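Local coordinates for protein Apc35852 (Geobacillus stearothermophilus, PDB 1U9C) that is of unknown function but belongs to the DJ-1/PfpI family, which includes chaperones and cysteine proteases and membership of which suggests, without proving, a related role, at residues A[7-12]-A[44-49]; A[80-85]-A[112-117]; A[151-156]-A[182-187]. All blocks are in the same frame, centred on the assembly; numbering follows the deposited sequence.

Contact 1: A[7-12]-A[44-49]; sequences RVLMVV and DVKVAS
M10 and K46 meet backbone to backbone in the middle of two adjacent parallel strands, 7-12 and 44-49, joined through helix 28-40 as a beta-alpha-beta unit of the main sheet. The short axes come within 4.5 Å and are turned by 25° to each other, and the register runs from R7 with D44 to V12 with S49. V8, M10 and V12 carry the five backbone bonds, while L9 and V11 turn their peptide groups to strand 92-95. The M10 N to K46 O bond, 2.9 Å long, is almost straight at 177°.

Side chains fill both faces of this tight middle. On the face of V8, M10, V45 and V47, M10 SD lies 3.8 Å from V45 CG1; F31 of helix 28-40 touches M10 and V47, and branched valines suit an extended chain pressed under a helix. On the other face, L9 CD1 rests against K46 CB and, at 4.2 Å, A48 CB, the small alanine leaving room for the leucine's branch. K46 runs on, extended, to a salt bridge with D86.

The solvent side is at R7 and D44, both partly exposed. Their side chains lie side by side on the L9 face, where charge can meet both its mate and solvent. A bend at chi3 (65°) places R7 NE 3.0 Å from D44 OD2 in a salt bridge, and NE comes to OD2 from above the carboxylate plane. NH1 is occupied by G89 O, and F90 adds a cation-pi contact. A water links the two groups again: it accepts from R7 NH2 at 3.1 Å and donates to D44 OD1 at 2.9 Å.

Contact 2: A[80-85]-A[112-117]; sequences ARLSKD and QYVLQQ
K84 crosses the Y113 side chain at about a right angle, with CD over one face of the ring, where the turn after strand 80-81 reaches helix 109-120 at the flank of the alpha/beta fold. Its CB meets the ring's CD2 and CE2, 3.9 Å from Y113 CD2. CG, set anti to the carbonyl carbon (chi1 -66°), comes nearest, 3.7 Å from the same Y113 CD2. CD then stands over the ring as a CH-pi donor, 4.0 Å from the Y113 centroid but offset toward the rim. CE passes on to Y113 CB and CG. NZ, 5.2 Å from the centroid of Y113, gives at most a weak cation-pi attraction; its strong partner is E109, which begins the same helix and forms a salt bridge with it.

Beneath the exposed lysine and the partly exposed tyrosine, a valine methyl packs on a backbone carbonyl: V114 CG2 lies 3.7 Å from S83 O and, more loosely, 4.5 Å from L82 CD1. V114 also meets I93 of the main sheet, and a branched valine suits this buried side of the helix. S83 keeps the turn in shape: its OG accepts from D85 N at 3.0 Å, an ST turn.

An alanine in place of Y113, lacking the ring that CB, CG and CD of K84 touch, would probably leave the lysine chain freer to turn about its E109 bridge. The chemistry is that of a surface seam: dispersion and CH-pi contact hold the lysine's carbons, its charge is probably balanced by the E109 carboxylate, and lysine suits the place by serving both.

Contact 3: A[151-156]-A[182-187]; sequences TVTSFT and ANFVRG
T153 OG1 donates to V185 O at 2.7 Å, in the carbonyl plane, just where a small two-stranded parallel sheet, 151-152 with 183-184, comes apart. Threonine suits this point because its hydroxyl supplies a donor where backbone pairing stops. The sheet is linked through helices 157-163 and 173-179 and is separate from the main one. In it V152 N donates to N183 O, and V152 O accepts from V185 N at 2.9 Å besides a CA-H...O contact from F184 CA.

With CG anti to its backbone N (chi1 -167°), F184 sends its ring along segment 151-156, a large flat group that can bridge several neighbours. V152 crosses F184 at about a right angle, CG2 touching CD1, while S154 OG sits at the ring's edge, 3.3 Å from F184 CE1. V152 CG2 also meets A182 CB at 3.7 Å, and V152 rests on L200 and T202 of the main sheet. F155 turns away to meet H130, which follows C129, a cysteine oxidised to the sulfinic acid.

T156 suits the N-cap of helix 157-163, its OG1 also bonding E159. Its CG2 lies over one face of the R186 guanidinium, offset toward the rim and 3.7 Å from R186 NE. E158 pairs with that arginine's charge. R186 bites one oxygen side-on: NE at 3.1 Å and NH2 at 3.0 Å both donate to G187 O.

How the contacts relate
Contacts 1 and 2 adjoin, since strands 44-49 and 80-81 are neighbours in the main sheet: S49 N and O pair with A80 O and L82 N at 2.9 Å each. I93 of strand 92-95 ties them further, touching L9 and V11 of one and V114 of the other. Contact 1, its centre about 11 Å from the chain's centre, has regular backbone bonds and mostly buried side chains; contact 2, at about 14 Å, relies on side-chain packing. Contact 3, partly buried and also about 14 Å out, stands across the chain's centre from contact 1. It too pairs parallel strands, but only briefly, before a threonine hydroxyl supplies the next bond across.

Contact 1: A[7-12]-A[44-49]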
loop_
_atom_site.group_PDB
_atom_site.type_symbol
_atom_site.label_atom_id
_atom_site.label_comp_id
_atom_site.label_asym_id
_atom_site.label_seq_id
_atom_site.Cartn_x
_atom_site.Cartn_y
_atom_site.Cartn_z
ATOM N N ARG A 7 9.913 4.732 12.912
ATOM C CA ARG A 7 10.322 3.729 11.940
ATOM C C ARG A 7 9.119 3.333 11.125
ATOM O O ARG A 7 8.048 3.030 11.633
ATOM C CB ARG A 7 10.903 2.494 12.603
ATOM C CG ARG A 7 12.123 2.687 13.523
ATOM C CD ARG A 7 12.759 1.395 13.980
ATOM N NE ARG A 7 13.350 0.631 12.871
ATOM C CZ ARG A 7 13.284 -0.701 12.676
ATOM N NH1 ARG A 7 12.606 -1.532 13.463
ATOM N NH2 ARG A 7 13.907 -1.209 11.616
ATOM N N VAL A 8 9.295 3.317 9.821
ATOM C CA VAL A 8 8.248 2.994 8.844
ATOM C C VAL A 8 8.681 1.784 8.022
ATOM O O VAL A 8 9.772 1.765 7.467
ATOM C CB VAL A 8 7.892 4.173 7.908
ATOM C CG1 VAL A 8 6.823 3.806 6.950
ATOM C CG2 VAL A 8 7.492 5.384 8.718
ATOM N N LEU A 9 7.797 0.801 7.931
ATOM C CA LEU A 9 7.996 -0.369 7.070
ATOM C C LEU A 9 7.215 -0.138 5.776
ATOM O O LEU A 9 6.006 0.069 5.822
ATOM C CB LEU A 9 7.464 -1.626 7.758
ATOM C CG LEU A 9 7.497 -2.905 6.929
ATOM C CD1 LEU A 9 8.915 -3.320 6.605
ATOM C CD2 LEU A 9 6.737 -3.999 7.666
ATOM N N MET A 10 7.885 -0.170 4.629
ATOM C CA MET A 10 7.190 -0.089 3.335
ATOM C C MET A 10 7.223 -1.420 2.636
ATOM O O MET A 10 8.307 -2.040 2.661
ATOM C CB MET A 10 7.831 0.980 2.457
ATOM C CG MET A 10 7.769 2.377 3.106
ATOM S SD MET A 10 8.331 3.725 2.029
ATOM C CE MET A 10 6.929 3.883 0.935
ATOM N N VAL A 11 6.094 -1.892 2.119
ATOM C CA VAL A 11 6.065 -3.213 1.486
ATOM C C VAL A 11 5.468 -3.067 0.110
ATOM O O VAL A 11 4.375 -2.552 -0.069
ATOM C CB VAL A 11 5.248 -4.217 2.316
ATOM C CG1 VAL A 11 5.375 -5.607 1.699
ATOM C CG2 VAL A 11 5.687 -4.275 3.763
ATOM N N VAL A 12 6.212 -3.543 -0.900
ATOM C CA VAL A 12 5.791 -3.478 -2.283
ATOM C C VAL A 12 5.719 -4.875 -2.937
ATOM O O VAL A 12 6.282 -5.861 -2.501
ATOM C CB VAL A 12 6.714 -2.542 -3.113
ATOM C CG1 VAL A 12 6.700 -1.162 -2.514
ATOM C CG2 VAL A 12 8.157 -3.097 -3.205
ATOM N N ASP A 44 13.240 6.379 9.995
ATOM C CA ASP A 44 14.020 5.169 9.637
ATOM C C ASP A 44 13.093 4.291 8.797
ATOM O O ASP A 44 12.219 3.648 9.355
ATOM C CB ASP A 44 14.440 4.446 10.906
ATOM C CG ASP A 44 15.211 3.140 10.665
ATOM O OD1 ASP A 44 15.624 2.872 9.518
ATOM O OD2 ASP A 44 15.491 2.338 11.620
ATOM N N VAL A 45 13.324 4.209 7.496
ATOM C CA VAL A 45 12.433 3.473 6.592
ATOM C C VAL A 45 13.064 2.159 6.162
ATOM O O VAL A 45 14.179 2.130 5.664
ATOM C CB VAL A 45 12.131 4.306 5.338
ATOM C CG1 VAL A 45 11.171 3.597 4.499
ATOM C CG2 VAL A 45 11.607 5.697 5.717
ATOM N N LYS A 46 12.363 1.068 6.373
ATOM C CA LYS A 46 12.763 -0.249 5.880
ATOM C C LYS A 46 11.969 -0.536 4.638
ATOM O O LYS A 46 10.724 -0.479 4.620
ATOM C CB LYS A 46 12.486 -1.378 6.879
ATOM C CG LYS A 46 12.940 -2.736 6.323
ATOM C CD LYS A 46 12.978 -3.850 7.312
ATOM C CE LYS A 46 13.449 -5.117 6.696
ATOM N NZ LYS A 46 13.652 -6.182 7.746
ATOM N N VAL A 47 12.659 -0.801 3.550
ATOM C CA VAL A 47 12.063 -1.106 2.257
ATOM C C VAL A 47 12.029 -2.588 1.981
ATOM O O VAL A 47 13.065 -3.189 1.831
ATOM C CB VAL A 47 12.817 -0.364 1.113
ATOM C CG1 VAL A 47 12.134 -0.609 -0.201
ATOM C CG2 VAL A 47 12.897 1.148 1.379
ATOM N N ALA A 48 10.852 -3.173 2.031
ATOM C CA ALA A 48 10.638 -4.578 1.812
ATOM C C ALA A 48 9.752 -4.848 0.606
ATOM O O ALA A 48 8.966 -4.006 0.163
ATOM C CB ALA A 48 10.059 -5.251 3.059
ATOM N N SER A 49 9.880 -6.049 0.098
ATOM C CA SER A 49 8.939 -6.572 -0.894
ATOM C C SER A 49 8.593 -7.991 -0.515
ATOM O O SER A 49 9.203 -8.618 0.340
ATOM C CB SER A 49 9.460 -6.409 -2.308
ATOM O OG SER A 49 10.605 -7.262 -2.511
HETATM O O HOH W 1 15.244 -0.005 9.086
#

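Contact 2: A[80-85]-A[112-117]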
loop_
_atom_site.group_PDB
_atom_site.type_symbol
_atom_site.label_atom_id
_atom_site.label_comp_id
_atom_site.label_asym_id
_atom_site.label_seq_id
_atom_site.Cartn_x
_atom_site.Cartn_y
_atom_site.Cartn_z
ATOM N N ALA A 80 14.510 -5.718 0.988
ATOM C CA ALA A 80 14.465 -6.821 1.940
ATOM C C ALA A 80 13.285 -7.730 1.630
ATOM O O ALA A 80 12.252 -7.273 1.168
ATOM C CB ALA A 80 14.350 -6.280 3.342
ATOM N N ARG A 81 13.399 -9.019 1.925
ATOM C CA ARG A 81 12.301 -9.921 1.789
ATOM C C ARG A 81 11.456 -9.848 3.038
ATOM O O ARG A 81 11.932 -10.128 4.132
ATOM C CB ARG A 81 12.846 -11.319 1.614
ATOM C CG ARG A 81 11.809 -12.373 1.424
ATOM C CD ARG A 81 12.404 -13.728 1.038
ATOM N NE ARG A 81 13.371 -14.247 1.993
ATOM C CZ ARG A 81 13.078 -15.081 2.990
ATOM N NH1 ARG A 81 11.841 -15.517 3.159
ATOM N NH2 ARG A 81 14.033 -15.520 3.819
ATOM N N LEU A 82 10.170 -9.563 2.910
ATOM C CA LEU A 82 9.321 -9.421 4.059
ATOM C C LEU A 82 9.367 -10.697 4.909
ATOM O O LEU A 82 9.233 -11.774 4.403
ATOM C CB LEU A 82 7.887 -9.209 3.609
ATOM C CG LEU A 82 6.862 -8.909 4.695
ATOM C CD1 LEU A 82 7.172 -7.623 5.358
ATOM C CD2 LEU A 82 5.481 -9.014 4.120
ATOM N N SER A 83 9.435 -10.503 6.211
ATOM C CA SER A 83 9.483 -11.598 7.234
ATOM C C SER A 83 8.434 -11.336 8.283
ATOM O O SER A 83 8.051 -10.218 8.551
ATOM C CB SER A 83 10.862 -11.568 7.899
ATOM O OG SER A 83 10.963 -12.395 9.011
ATOM N N LYS A 84 8.040 -12.412 8.988
ATOM C CA LYS A 84 7.227 -12.229 10.203
ATOM C C LYS A 84 7.933 -11.413 11.282
ATOM O O LYS A 84 7.276 -10.733 12.058
ATOM C CB LYS A 84 6.737 -13.552 10.744
ATOM C CG LYS A 84 5.784 -14.225 9.817
ATOM C CD LYS A 84 5.104 -15.465 10.421
ATOM C CE LYS A 84 4.117 -16.065 9.394
ATOM N NZ LYS A 84 3.725 -17.456 9.733
ATOM N N ASP A 85 9.265 -11.361 11.242
ATOM C CA ASP A 85 10.035 -10.485 12.141
ATOM C C ASP A 85 9.657 -8.994 11.962
ATOM O O ASP A 85 9.767 -8.176 12.850
ATOM C CB ASP A 85 11.555 -10.671 11.926
ATOM C CG ASP A 85 12.063 -12.023 12.342
ATOM O OD1 ASP A 85 11.361 -12.706 13.106
ATOM O OD2 ASP A 85 13.165 -12.467 11.950
ATOM N N GLN A 112 -0.288 -11.020 5.801
ATOM C CA GLN A 112 -1.485 -11.083 6.658
ATOM C C GLN A 112 -1.085 -11.081 8.125
ATOM O O GLN A 112 -1.681 -10.386 8.936
ATOM C CB GLN A 112 -2.308 -12.323 6.353
ATOM C CG GLN A 112 -3.112 -12.285 5.039
ATOM C CD GLN A 112 -3.692 -13.641 4.720
ATOM O OE1 GLN A 112 -3.692 -14.548 5.559
ATOM N NE2 GLN A 112 -4.123 -13.794 3.485
ATOM N N TYR A 113 -0.058 -11.842 8.442
ATOM C CA TYR A 113 0.430 -11.916 9.805
ATOM C C TYR A 113 0.988 -10.582 10.295
ATOM O O TYR A 113 0.689 -10.112 11.373
ATOM C CB TYR A 113 1.528 -12.969 9.882
ATOM C CG TYR A 113 2.054 -13.094 11.280
ATOM C CD1 TYR A 113 1.456 -13.961 12.183
ATOM C CD2 TYR A 113 3.145 -12.378 11.696
ATOM C CE1 TYR A 113 1.934 -14.080 13.481
ATOM C CE2 TYR A 113 3.611 -12.466 12.995
ATOM C CZ TYR A 113 3.010 -13.333 13.873
ATOM O OH TYR A 113 3.504 -13.431 15.167
ATOM N N VAL A 114 1.792 -9.916 9.476
ATOM C CA VAL A 114 2.291 -8.595 9.767
ATOM C C VAL A 114 1.171 -7.605 9.965
ATOM O O VAL A 114 1.188 -6.894 10.992
ATOM C CB VAL A 114 3.286 -8.167 8.663
ATOM C CG1 VAL A 114 3.651 -6.739 8.859
ATOM C CG2 VAL A 114 4.542 -9.022 8.716
ATOM N N LEU A 115 0.183 -7.515 9.089
ATOM C CA LEU A 115 -0.882 -6.531 9.208
ATOM C C LEU A 115 -1.688 -6.845 10.475
ATOM O O LEU A 115 -2.097 -5.914 11.163
ATOM C CB LEU A 115 -1.780 -6.555 7.987
ATOM C CG LEU A 115 -1.157 -5.922 6.751
ATOM C CD1 LEU A 115 -1.903 -6.301 5.533
ATOM C CD2 LEU A 115 -1.075 -4.403 6.886
ATOM N N GLN A 116 -1.907 -8.112 10.772
ATOM C CA GLN A 116 -2.616 -8.456 12.020
ATOM C C GLN A 116 -1.916 -7.898 13.232
ATOM O O GLN A 116 -2.567 -7.314 14.150
ATOM C CB GLN A 116 -2.725 -9.966 12.138
ATOM C CG GLN A 116 -3.342 -10.478 13.478
ATOM C CD GLN A 116 -3.684 -11.924 13.453
ATOM O OE1 GLN A 116 -3.108 -12.739 14.188
ATOM N NE2 GLN A 116 -4.664 -12.267 12.652
ATOM N N GLN A 117 -0.602 -8.052 13.298
ATOM C CA GLN A 117 0.111 -7.539 14.454
ATOM C C GLN A 117 0.088 -6.029 14.534
ATOM O O GLN A 117 -0.068 -5.431 15.631
ATOM C CB GLN A 117 1.538 -8.050 14.464
ATOM C CG GLN A 117 1.602 -9.500 14.645
ATOM C CD GLN A 117 1.124 -9.943 16.033
ATOM O OE1 GLN A 117 1.625 -9.429 17.016
ATOM N NE2 GLN A 117 0.159 -10.810 16.082
#

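Contact 3: A[151-156]-A[182-187]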
loop_
_atom_site.group_PDB
_atom_site.type_symbol
_atom_site.label_atom_id
_atom_site.label_comp_id
_atom_site.label_asym_id
_atom_site.label_seq_id
_atom_site.Cartn_x
_atom_site.Cartn_y
_atom_site.Cartn_z
ATOM N N THR A 151 -13.767 3.409 7.719
ATOM C CA THR A 151 -13.876 4.250 6.542
ATOM C C THR A 151 -12.585 4.062 5.734
ATOM O O THR A 151 -11.502 4.340 6.234
ATOM C CB THR A 151 -14.028 5.723 6.917
ATOM O OG1 THR A 151 -15.270 5.906 7.621
ATOM C CG2 THR A 151 -14.162 6.600 5.659
ATOM N N VAL A 152 -12.710 3.635 4.488
ATOM C CA VAL A 152 -11.558 3.395 3.631
ATOM C C VAL A 152 -11.830 3.805 2.217
ATOM O O VAL A 152 -13.009 3.895 1.786
ATOM C CB VAL A 152 -11.135 1.952 3.606
ATOM C CG1 VAL A 152 -10.932 1.398 4.967
ATOM C CG2 VAL A 152 -12.096 1.081 2.792
ATOM N N THR A 153 -10.740 3.986 1.486
ATOM C CA THR A 153 -10.775 4.136 0.049
ATOM C C THR A 153 -9.776 3.222 -0.610
ATOM O O THR A 153 -8.942 2.607 0.056
ATOM C CB THR A 153 -10.588 5.605 -0.336
ATOM O OG1 THR A 153 -10.936 5.828 -1.704
ATOM C CG2 THR A 153 -9.166 6.103 -0.192
ATOM N N SER A 154 -9.865 3.139 -1.933
ATOM C CA SER A 154 -8.934 2.366 -2.752
ATOM C C SER A 154 -9.177 2.748 -4.177
ATOM O O SER A 154 -10.127 3.451 -4.480
ATOM C CB SER A 154 -9.097 0.855 -2.621
ATOM O OG SER A 154 -10.312 0.360 -3.222
ATOM N N PHE A 155 -8.419 2.132 -5.083
ATOM C CA PHE A 155 -8.713 2.205 -6.499
ATOM C C PHE A 155 -10.144 1.730 -6.671
ATOM O O PHE A 155 -10.541 0.707 -6.151
ATOM C CB PHE A 155 -7.808 1.271 -7.252
ATOM C CG PHE A 155 -7.612 1.621 -8.682
ATOM C CD1 PHE A 155 -6.855 2.696 -9.038
ATOM C CD2 PHE A 155 -8.101 0.798 -9.669
ATOM C CE1 PHE A 155 -6.614 2.961 -10.357
ATOM C CE2 PHE A 155 -7.852 1.065 -10.992
ATOM C CZ PHE A 155 -7.105 2.127 -11.325
ATOM N N THR A 156 -10.924 2.513 -7.380
ATOM C CA THR A 156 -12.348 2.229 -7.456
ATOM C C THR A 156 -12.656 1.278 -8.575
ATOM O O THR A 156 -11.898 1.156 -9.538
ATOM C CB THR A 156 -13.161 3.525 -7.651
ATOM O OG1 THR A 156 -12.782 4.177 -8.871
ATOM C CG2 THR A 156 -12.947 4.526 -6.528
ATOM N N ALA A 182 -16.102 -2.892 5.145
ATOM C CA ALA A 182 -15.644 -1.504 5.115
ATOM C C ALA A 182 -16.733 -0.549 4.637
ATOM O O ALA A 182 -17.613 -0.922 3.842
ATOM C CB ALA A 182 -14.419 -1.379 4.227
ATOM N N ASN A 183 -16.685 0.664 5.178
ATOM C CA ASN A 183 -17.498 1.783 4.703
ATOM C C ASN A 183 -16.659 2.531 3.704
ATOM O O ASN A 183 -15.749 3.280 4.081
ATOM C CB ASN A 183 -17.906 2.690 5.862
ATOM C CG ASN A 183 -18.810 1.988 6.813
ATOM O OD1 ASN A 183 -19.739 1.301 6.396
ATOM N ND2 ASN A 183 -18.541 2.126 8.107
ATOM N N PHE A 184 -16.942 2.297 2.436
ATOM C CA PHE A 184 -16.107 2.762 1.358
ATOM C C PHE A 184 -16.495 4.175 0.987
ATOM O O PHE A 184 -17.681 4.532 0.966
ATOM C CB PHE A 184 -16.242 1.838 0.143
ATOM C CG PHE A 184 -15.194 2.065 -0.902
ATOM C CD1 PHE A 184 -13.971 1.411 -0.847
ATOM C CD2 PHE A 184 -15.394 3.002 -1.891
ATOM C CE1 PHE A 184 -12.994 1.650 -1.813
ATOM C CE2 PHE A 184 -14.424 3.256 -2.828
ATOM C CZ PHE A 184 -13.222 2.576 -2.792
ATOM N N VAL A 185 -15.482 4.967 0.674
ATOM C CA VAL A 185 -15.669 6.334 0.262
ATOM C C VAL A 185 -14.596 6.658 -0.775
ATOM O O VAL A 185 -13.537 5.993 -0.859
ATOM C CB VAL A 185 -15.631 7.263 1.492
ATOM C CG1 VAL A 185 -14.229 7.372 2.043
ATOM C CG2 VAL A 185 -16.273 8.617 1.188
ATOM N N ARG A 186 -14.891 7.642 -1.611
ATOM C CA ARG A 186 -14.000 8.008 -2.678
ATOM C C ARG A 186 -14.227 9.421 -3.140
ATOM O O ARG A 186 -15.163 10.085 -2.698
ATOM C CB ARG A 186 -14.191 7.029 -3.841
ATOM C CG ARG A 186 -15.670 6.714 -4.076
ATOM C CD ARG A 186 -15.960 6.293 -5.437
ATOM N NE ARG A 186 -15.469 7.244 -6.424
ATOM C CZ ARG A 186 -15.508 7.019 -7.731
ATOM N NH1 ARG A 186 -16.006 5.881 -8.204
ATOM N NH2 ARG A 186 -15.023 7.928 -8.569
ATOM N N GLY A 187 -13.353 9.876 -4.023
ATOM C CA GLY A 187 -13.467 11.148 -4.685
ATOM C C GLY A 187 -13.530 10.891 -6.182
ATOM O O GLY A 187 -13.581 9.734 -6.654
HETATM O O HOH W 2 -16.912 4.308 9.089
#